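Local coordinates for protein kinectin 1 (Kinesin receptor) (Legionella pneumophila, PDB 4MU6) that is a Legionella effector of unsettled function, LegC3, whose N-terminal part, described here, folds into an elongated coiled-coil domain, the whole protein probably being membrane-anchored, at residues D60-K65 with Q240-E245; E69-Y73 with R211-N215; K206-R211 with S223-G227. One frame throughout, in Å; residues are numbered along the deposited sequence.

Interaction 1: D60-K65 with Q240-E245; sequences DKTEVK and QHHALE
Both segments are alpha-helical and continue in both directions: 60-65 belongs to helix 43-105, 240-245 to helix 227-273. Their local axes run antiparallel (signed crossing angle 158°), 9.9 Å apart at closest approach. The register sets Lys61 opposite His241, CA to CA 6.0 Å, and Val64 opposite Gln240, CA to CA 7.5 Å; 411 Å² is buried. Apolar packing centres on Leu244 (chi1 m, chi2 t), whose CA-CB bond points at the partner helix. Leu244 CD1 lies 3.9 Å from Asp60 CB, 3.7 Å from Lys61 CG and 4.0 Å from Val64 CG1, so the leucine settles between residues one helical turn apart. Peripheral to this cluster, Val64 CG2 is in van der Waals contact with the amide Gln240 OE1 at 3.8 Å. This is side-by-side pairing of two long antiparallel helices, in keeping with a coiled-coil domain, here joining parts of the chain about 175 residues apart. Two polar bonds join the helices. His241 (chi1 m) donates from NE2 to the backbone O of Lys61 at 3.2 Å, although that carbonyl also accepts a bond from Lys65 N within its own helix. Lys61, with chi1 m, chi2 t, chi3 p and chi4 t, forms a salt bridge from NZ to OE2 of Glu245 (chi1 m, chi2 m) at 2.8 Å. On the way Lys61 CE makes a CH-pi contact, 3.8 Å from the His241 ring centroid and 16° off the normal. Outside the pair, the Asp60 carboxylate accepts hydrogen bonds from the backbone N of Phe4 and Leu5, and Lys65 forms a salt bridge with Glu69.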
loop_
_atom_site.group_PDB
_atom_site.type_symbol
_atom_site.label_atom_id
_atom_site.label_comp_id
_atom_site.label_asym_id
_atom_site.label_seq_id
_atom_site.Cartn_x
_atom_site.Cartn_y
_atom_site.Cartn_z
ATOM N N ASP A 60 18.105 3.952 -2.802
ATOM C CA ASP A 60 17.189 4.759 -2.003
ATOM C C ASP A 60 15.730 4.411 -2.325
ATOM O O ASP A 60 14.938 4.180 -1.424
ATOM C CB ASP A 60 17.450 6.250 -2.228
ATOM C CG ASP A 60 18.808 6.696 -1.685
ATOM O OD1 ASP A 60 19.534 5.865 -1.085
ATOM O OD2 ASP A 60 19.143 7.891 -1.843
ATOM N N LYS A 61 15.403 4.336 -3.612
ATOM C CA LYS A 61 14.043 4.077 -4.050
ATOM C C LYS A 61 13.560 2.725 -3.570
ATOM O O LYS A 61 12.398 2.576 -3.164
ATOM C CB LYS A 61 13.947 4.146 -5.573
ATOM C CG LYS A 61 13.952 5.557 -6.123
ATOM C CD LYS A 61 14.093 5.562 -7.629
ATOM C CE LYS A 61 12.949 4.832 -8.289
ATOM N NZ LYS A 61 12.980 5.093 -9.749
ATOM N N THR A 62 14.453 1.740 -3.623
ATOM C CA THR A 62 14.120 0.399 -3.173
ATOM C C THR A 62 13.841 0.429 -1.676
ATOM O O THR A 62 12.863 -0.148 -1.216
ATOM C CB THR A 62 15.241 -0.641 -3.500
ATOM O OG1 THR A 62 15.392 -0.762 -4.921
ATOM C CG2 THR A 62 14.890 -1.988 -2.935
ATOM N N GLU A 63 14.692 1.124 -0.923
ATOM C CA GLU A 63 14.553 1.167 0.531
ATOM C C GLU A 63 13.246 1.827 1.037
ATOM O O GLU A 63 12.594 1.309 1.951
ATOM C CB GLU A 63 15.756 1.862 1.164
ATOM C CG GLU A 63 15.656 1.986 2.675
ATOM C CD GLU A 63 15.608 0.640 3.381
ATOM O OE1 GLU A 63 16.210 -0.339 2.867
ATOM O OE2 GLU A 63 14.969 0.568 4.456
ATOM N N VAL A 64 12.873 2.968 0.468
ATOM C CA VAL A 64 11.701 3.677 0.994
ATOM C C VAL A 64 10.438 2.931 0.577
ATOM O O VAL A 64 9.490 2.813 1.354
ATOM C CB VAL A 64 11.651 5.165 0.577
ATOM C CG1 VAL A 64 11.541 5.326 -0.957
ATOM C CG2 VAL A 64 10.521 5.895 1.311
ATOM N N LYS A 65 10.449 2.390 -0.635
ATOM C CA LYS A 65 9.350 1.539 -1.080
ATOM C C LYS A 65 9.107 0.405 -0.093
ATOM O O LYS A 65 7.955 0.095 0.226
ATOM C CB LYS A 65 9.611 0.988 -2.485
ATOM C CG LYS A 65 8.622 -0.113 -2.916
ATOM C CD LYS A 65 8.580 -0.289 -4.425
ATOM C CE LYS A 65 9.447 -1.445 -4.877
ATOM N NZ LYS A 65 8.864 -2.753 -4.478
ATOM N N GLN A 240 7.537 9.741 -3.256
ATOM C CA GLN A 240 8.917 9.459 -2.865
ATOM C C GLN A 240 9.815 9.190 -4.074
ATOM O O GLN A 240 10.953 9.658 -4.130
ATOM C CB GLN A 240 8.967 8.291 -1.870
ATOM C CG GLN A 240 8.441 8.645 -0.467
ATOM C CD GLN A 240 9.386 9.558 0.291
ATOM O OE1 GLN A 240 10.602 9.471 0.119
ATOM N NE2 GLN A 240 8.837 10.443 1.131
ATOM N N HIS A 241 9.309 8.451 -5.051
ATOM C CA HIS A 241 10.132 8.133 -6.212
ATOM C C HIS A 241 10.391 9.354 -7.089
ATOM O O HIS A 241 11.520 9.550 -7.563
ATOM C CB HIS A 241 9.552 6.966 -7.023
ATOM C CG HIS A 241 9.795 5.623 -6.399
ATOM N ND1 HIS A 241 9.506 4.437 -7.042
ATOM C CD2 HIS A 241 10.287 5.280 -5.185
ATOM C CE1 HIS A 241 9.807 3.424 -6.251
ATOM N NE2 HIS A 241 10.282 3.909 -5.118
ATOM N N HIS A 242 9.362 10.172 -7.302
ATOM C CA HIS A 242 9.529 11.417 -8.054
ATOM C C HIS A 242 10.561 12.302 -7.376
ATOM O O HIS A 242 11.424 12.872 -8.036
ATOM C CB HIS A 242 8.214 12.189 -8.188
ATOM C CG HIS A 242 7.271 11.610 -9.199
ATOM N ND1 HIS A 242 7.699 11.067 -10.392
ATOM C CD2 HIS A 242 5.922 11.481 -9.190
ATOM C CE1 HIS A 242 6.654 10.631 -11.076
ATOM N NE2 HIS A 242 5.564 10.870 -10.368
ATOM N N ALA A 243 10.459 12.412 -6.058
ATOM C CA ALA A 243 11.389 13.230 -5.293
ATOM C C ALA A 243 12.840 12.744 -5.444
ATOM O O ALA A 243 13.723 13.537 -5.736
ATOM C CB ALA A 243 10.985 13.286 -3.836
ATOM N N LEU A 244 13.075 11.445 -5.258
ATOM C CA LEU A 244 14.419 10.887 -5.372
ATOM C C LEU A 244 14.948 10.985 -6.810
ATOM O O LEU A 244 16.139 11.236 -7.026
ATOM C CB LEU A 244 14.452 9.431 -4.883
ATOM C CG LEU A 244 14.192 9.210 -3.387
ATOM C CD1 LEU A 244 13.940 7.745 -3.101
ATOM C CD2 LEU A 244 15.347 9.739 -2.523
ATOM N N GLU A 245 14.063 10.792 -7.787
ATOM C CA GLU A 245 14.431 10.974 -9.190
ATOM C C GLU A 245 14.943 12.405 -9.441
ATOM O O GLU A 245 15.976 12.603 -10.089
ATOM C CB GLU A 245 13.245 10.670 -10.108
ATOM C CG GLU A 245 12.908 9.201 -10.265
ATOM C CD GLU A 245 13.739 8.535 -11.330
ATOM O OE1 GLU A 245 14.153 9.233 -12.284
ATOM O OE2 GLU A 245 13.983 7.312 -11.213
#

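Interaction 2: E69-Y73 with R211-N215; sequences EQQSY and RIGYN
Tyr73 and Tyr214 reach towards each other from two helical segments, 69-73 of helix 43-105 and 211-215 of helix 158-217. The local axes are nearly antiparallel (154°, signed crossing angle -154°) but stay 13.3 Å apart, and the nearest CA pair, Tyr73 and Arg211, is 8.7 Å apart; long side chains therefore span the gap. Both tyrosines have chi1 t. Their rings lie obliquely, centroids 5.3 Å apart and planes at 31°, with Tyr73 CE2 3.7 Å from Tyr214 CD2. Each hydroxyl accepts a hydrogen bond from a side-chain amide of the facing helix: Asn215 ND2 donates to Tyr73 OH at 2.9 Å, and Gln70 NE2 to Tyr214 OH at 3.1 Å. Arg211, extended through chi2 and chi3 t, brings CD to 3.6 Å from Tyr73 OH; water 1 accepts from Arg211 NE at 2.8 Å and donates to Tyr73 O at 2.9 Å. The guanidinium also forms a salt bridge with Asp80, farther along helix 43-105. Ile221, in the loop after helix 158-217, touches both tyrosines and Glu69. Rather than close backbone packing, two aromatic rings, tied at their hydroxyls by amide hydrogen bonds, bridge these widely spaced helices of the coiled-coil domain.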
loop_
_atom_site.group_PDB
_atom_site.type_symbol
_atom_site.label_atom_id
_atom_site.label_comp_id
_atom_site.label_asym_id
_atom_site.label_seq_id
_atom_site.Cartn_x
_atom_site.Cartn_y
_atom_site.Cartn_z
ATOM N N GLU A 69 5.685 -0.127 1.856
ATOM C CA GLU A 69 5.010 -1.405 1.646
ATOM C C GLU A 69 4.757 -2.095 2.977
ATOM O O GLU A 69 3.689 -2.654 3.196
ATOM C CB GLU A 69 5.842 -2.345 0.759
ATOM C CG GLU A 69 5.714 -2.114 -0.741
ATOM C CD GLU A 69 6.595 -3.071 -1.559
ATOM O OE1 GLU A 69 7.208 -3.981 -0.954
ATOM O OE2 GLU A 69 6.672 -2.907 -2.801
ATOM N N GLN A 70 5.753 -2.060 3.855
ATOM C CA GLN A 70 5.664 -2.725 5.151
ATOM C C GLN A 70 4.606 -2.076 6.026
ATOM O O GLN A 70 3.872 -2.766 6.733
ATOM C CB GLN A 70 7.020 -2.730 5.867
ATOM C CG GLN A 70 7.915 -3.914 5.484
ATOM C CD GLN A 70 7.314 -5.257 5.901
ATOM O OE1 GLN A 70 7.106 -5.514 7.091
ATOM N NE2 GLN A 70 7.025 -6.114 4.920
ATOM N N GLN A 71 4.532 -0.750 5.970
ATOM C CA GLN A 71 3.472 -0.032 6.654
ATOM C C GLN A 71 2.089 -0.477 6.146
ATOM O O GLN A 71 1.206 -0.804 6.938
ATOM C CB GLN A 71 3.637 1.476 6.463
ATOM C CG GLN A 71 2.487 2.297 7.033
ATOM C CD GLN A 71 2.614 2.559 8.525
ATOM O OE1 GLN A 71 3.440 1.951 9.209
ATOM N NE2 GLN A 71 1.797 3.485 9.034
ATOM N N SER A 72 1.911 -0.491 4.828
ATOM C CA SER A 72 0.619 -0.832 4.245
ATOM C C SER A 72 0.263 -2.292 4.498
ATOM O O SER A 72 -0.897 -2.627 4.713
ATOM C CB SER A 72 0.615 -0.549 2.742
ATOM O OG SER A 72 0.618 0.844 2.487
ATOM N N TYR A 73 1.273 -3.161 4.451
ATOM C CA TYR A 73 1.049 -4.580 4.649
ATOM C C TYR A 73 0.454 -4.818 6.023
ATOM O O TYR A 73 -0.544 -5.527 6.154
ATOM C CB TYR A 73 2.357 -5.354 4.510
ATOM C CG TYR A 73 2.296 -6.823 4.870
ATOM C CD1 TYR A 73 2.518 -7.249 6.175
ATOM C CD2 TYR A 73 2.054 -7.792 3.898
ATOM C CE1 TYR A 73 2.496 -8.593 6.509
ATOM C CE2 TYR A 73 2.034 -9.146 4.221
ATOM C CZ TYR A 73 2.264 -9.531 5.532
ATOM O OH TYR A 73 2.230 -10.857 5.881
ATOM N N ARG A 211 -0.497 -12.805 0.459
ATOM C CA ARG A 211 0.555 -12.665 1.455
ATOM C C ARG A 211 1.570 -13.803 1.374
ATOM O O ARG A 211 2.760 -13.583 1.600
ATOM C CB ARG A 211 -0.011 -12.514 2.870
ATOM C CG ARG A 211 -0.757 -11.193 3.081
ATOM C CD ARG A 211 -1.120 -10.967 4.543
ATOM N NE ARG A 211 -2.023 -9.835 4.671
ATOM C CZ ARG A 211 -3.351 -9.922 4.747
ATOM N NH1 ARG A 211 -3.963 -11.101 4.745
ATOM N NH2 ARG A 211 -4.070 -8.824 4.838
ATOM N N ILE A 212 1.104 -15.005 1.035
ATOM C CA ILE A 212 2.007 -16.138 0.841
ATOM C C ILE A 212 3.035 -15.824 -0.246
ATOM O O ILE A 212 4.207 -16.094 -0.087
ATOM C CB ILE A 212 1.240 -17.418 0.439
ATOM C CG1 ILE A 212 0.294 -17.868 1.564
ATOM C CG2 ILE A 212 2.214 -18.510 0.055
ATOM C CD1 ILE A 212 1.014 -18.345 2.820
ATOM N N GLY A 213 2.583 -15.253 -1.356
ATOM C CA GLY A 213 3.482 -14.888 -2.432
ATOM C C GLY A 213 4.395 -13.745 -2.024
ATOM O O GLY A 213 5.607 -13.801 -2.245
ATOM N N TYR A 214 3.819 -12.711 -1.416
ATOM C CA TYR A 214 4.609 -11.547 -1.017
ATOM C C TYR A 214 5.687 -11.925 -0.015
ATOM O O TYR A 214 6.836 -11.504 -0.142
ATOM C CB TYR A 214 3.719 -10.441 -0.438
ATOM C CG TYR A 214 4.484 -9.276 0.167
ATOM C CD1 TYR A 214 5.107 -8.325 -0.642
ATOM C CD2 TYR A 214 4.590 -9.128 1.547
ATOM C CE1 TYR A 214 5.799 -7.258 -0.094
ATOM C CE2 TYR A 214 5.279 -8.055 2.105
ATOM C CZ TYR A 214 5.877 -7.127 1.279
ATOM O OH TYR A 214 6.560 -6.072 1.826
ATOM N N ASN A 215 5.317 -12.716 0.987
ATOM C CA ASN A 215 6.246 -13.050 2.057
ATOM C C ASN A 215 7.408 -13.952 1.597
ATOM O O ASN A 215 8.382 -14.128 2.324
ATOM C CB ASN A 215 5.502 -13.685 3.234
ATOM C CG ASN A 215 4.817 -12.658 4.120
ATOM O OD1 ASN A 215 5.329 -11.568 4.344
ATOM N ND2 ASN A 215 3.653 -13.011 4.629
HETATM O O HOH W 1 -1.644 -7.176 4.024
#

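Interaction 3: K206-R211 with S223-G227; sequences KRAQAR and STLSG
Segment 206-211 is a regular turn and a half of helix 158-217; segment 223-227 is the end of the connection to helix 227-273. Ser223 and Thr224 finish a 3-10 turn, Leu225 and Ser226 are extended (psi 152° and 163°), and Gly227 begins the next helix. Thr224 comes closest, its CA 4.4 Å from that of Arg207. Ser226 is the N-cap of helix 227-273, its OG bonded weakly to Asn229 N. Ala210 CB presses on Ser223 O at 3.3 Å and Thr224 CG2 at 3.7 Å, and the same CG2 lies 3.7 Å from Arg211 CG. Arg207 (chi1 m, chi2 t, chi3 m) lays CD 3.4 Å from Thr224 O. Water 1 accepts from Arg211 NE at 2.8 Å and donates to Thr224 O at 3.1 Å. Both arginines form salt bridges with Asp80 of helix 43-105. The returning connection between two roughly parallel helices thus rests on the aliphatic parts of the arginines and an alanine, while the guanidinium charges are turned to a third helix.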
loop_
_atom_site.group_PDB
_atom_site.type_symbol
_atom_site.label_atom_id
_atom_site.label_comp_id
_atom_site.label_asym_id
_atom_site.label_seq_id
_atom_site.Cartn_x
_atom_site.Cartn_y
_atom_site.Cartn_z
ATOM N N LYS A 206 -8.471 -14.133 -0.185
ATOM C CA LYS A 206 -7.687 -13.727 -1.352
ATOM C C LYS A 206 -6.462 -12.886 -0.948
ATOM O O LYS A 206 -5.366 -13.073 -1.483
ATOM C CB LYS A 206 -8.572 -12.966 -2.353
ATOM C CG LYS A 206 -9.566 -13.859 -3.128
ATOM C CD LYS A 206 -10.778 -13.037 -3.618
ATOM C CE LYS A 206 -11.493 -13.692 -4.796
ATOM N NZ LYS A 206 -12.708 -12.908 -5.206
ATOM N N ARG A 207 -6.641 -11.967 0.001
ATOM C CA ARG A 207 -5.507 -11.170 0.463
ATOM C C ARG A 207 -4.485 -12.059 1.182
ATOM O O ARG A 207 -3.279 -11.888 1.007
ATOM C CB ARG A 207 -5.942 -9.973 1.324
ATOM C CG ARG A 207 -6.715 -8.905 0.529
ATOM C CD ARG A 207 -6.894 -7.605 1.294
ATOM N NE ARG A 207 -7.828 -7.687 2.407
ATOM C CZ ARG A 207 -9.132 -7.439 2.294
ATOM N NH1 ARG A 207 -9.639 -7.115 1.106
ATOM N NH2 ARG A 207 -9.927 -7.508 3.361
ATOM N N ALA A 208 -4.980 -13.010 1.969
ATOM C CA ALA A 208 -4.134 -13.947 2.675
ATOM C C ALA A 208 -3.356 -14.842 1.705
ATOM O O ALA A 208 -2.218 -15.222 1.969
ATOM C CB ALA A 208 -4.958 -14.784 3.641
ATOM N N GLN A 209 -3.967 -15.168 0.577
ATOM C CA GLN A 209 -3.253 -15.921 -0.439
ATOM C C GLN A 209 -2.093 -15.082 -0.990
ATOM O O GLN A 209 -0.966 -15.582 -1.165
ATOM C CB GLN A 209 -4.194 -16.308 -1.569
ATOM C CG GLN A 209 -3.529 -17.134 -2.660
ATOM C CD GLN A 209 -3.411 -18.606 -2.298
ATOM O OE1 GLN A 209 -3.804 -19.024 -1.207
ATOM N NE2 GLN A 209 -2.868 -19.402 -3.217
ATOM N N ALA A 210 -2.373 -13.805 -1.256
ATOM C CA ALA A 210 -1.359 -12.906 -1.801
ATOM C C ALA A 210 -0.198 -12.768 -0.835
ATOM O O ALA A 210 0.953 -12.615 -1.253
ATOM C CB ALA A 210 -1.950 -11.532 -2.102
ATOM N N ARG A 211 -0.497 -12.805 0.459
ATOM C CA ARG A 211 0.555 -12.665 1.455
ATOM C C ARG A 211 1.570 -13.803 1.374
ATOM O O ARG A 211 2.760 -13.583 1.600
ATOM C CB ARG A 211 -0.011 -12.514 2.870
ATOM C CG ARG A 211 -0.757 -11.193 3.081
ATOM C CD ARG A 211 -1.120 -10.967 4.543
ATOM N NE ARG A 211 -2.023 -9.835 4.671
ATOM C CZ ARG A 211 -3.351 -9.922 4.747
ATOM N NH1 ARG A 211 -3.963 -11.101 4.745
ATOM N NH2 ARG A 211 -4.070 -8.824 4.838
ATOM N N SER A 223 -1.722 -6.975 -4.022
ATOM C CA SER A 223 -2.816 -7.945 -3.872
ATOM C C SER A 223 -3.061 -8.298 -2.403
ATOM O O SER A 223 -4.034 -8.965 -2.077
ATOM C CB SER A 223 -2.594 -9.214 -4.709
ATOM O OG SER A 223 -2.447 -8.923 -6.092
ATOM N N THR A 224 -2.196 -7.833 -1.507
ATOM C CA THR A 224 -2.485 -7.991 -0.084
ATOM C C THR A 224 -3.310 -6.819 0.464
ATOM O O THR A 224 -3.631 -6.788 1.650
ATOM C CB THR A 224 -1.207 -8.129 0.758
ATOM O OG1 THR A 224 -0.612 -6.835 0.946
ATOM C CG2 THR A 224 -0.203 -9.062 0.063
ATOM N N LEU A 225 -3.635 -5.846 -0.386
ATOM C CA LEU A 225 -4.346 -4.651 0.088
ATOM C C LEU A 225 -5.706 -4.490 -0.576
ATOM O O LEU A 225 -5.896 -4.908 -1.720
ATOM C CB LEU A 225 -3.517 -3.394 -0.177
ATOM C CG LEU A 225 -2.059 -3.494 0.277
ATOM C CD1 LEU A 225 -1.256 -2.341 -0.291
ATOM C CD2 LEU A 225 -1.978 -3.526 1.797
ATOM N N SER A 226 -6.636 -3.852 0.133
ATOM C CA SER A 226 -7.918 -3.472 -0.448
ATOM C C SER A 226 -7.634 -2.381 -1.461
ATOM O O SER A 226 -6.566 -1.772 -1.422
ATOM C CB SER A 226 -8.842 -2.918 0.631
ATOM O OG SER A 226 -8.269 -1.741 1.196
ATOM N N GLY A 227 -8.590 -2.120 -2.352
ATOM C CA GLY A 227 -8.406 -1.123 -3.395
ATOM C C GLY A 227 -8.052 0.252 -2.848
ATOM O O GLY A 227 -7.189 0.951 -3.384
HETATM O O HOH W 1 -1.644 -7.176 4.024
#

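Overall arrangement
Interactions 1 and 2 both use helix 43-105, their centres about 18 Å apart, but face it with different partners, helix 227-273 and helix 158-217. Interaction 3 lies where the connection between those partners doubles back along helix 158-217, its centre about 8 Å from that of interaction 2, with which it shares Arg211 and water 1; Leu225 CD2 packs 3.2 Å from Ser72 O. All three are partly buried, and interaction 1 buries the most area. The chemistry differs with the spacing: close helices in interaction 1 combine leucine packing with a salt bridge, separated helices in interaction 2 use tyrosines, and the connection in interaction 3 meets its helix through van der Waals contact and a water.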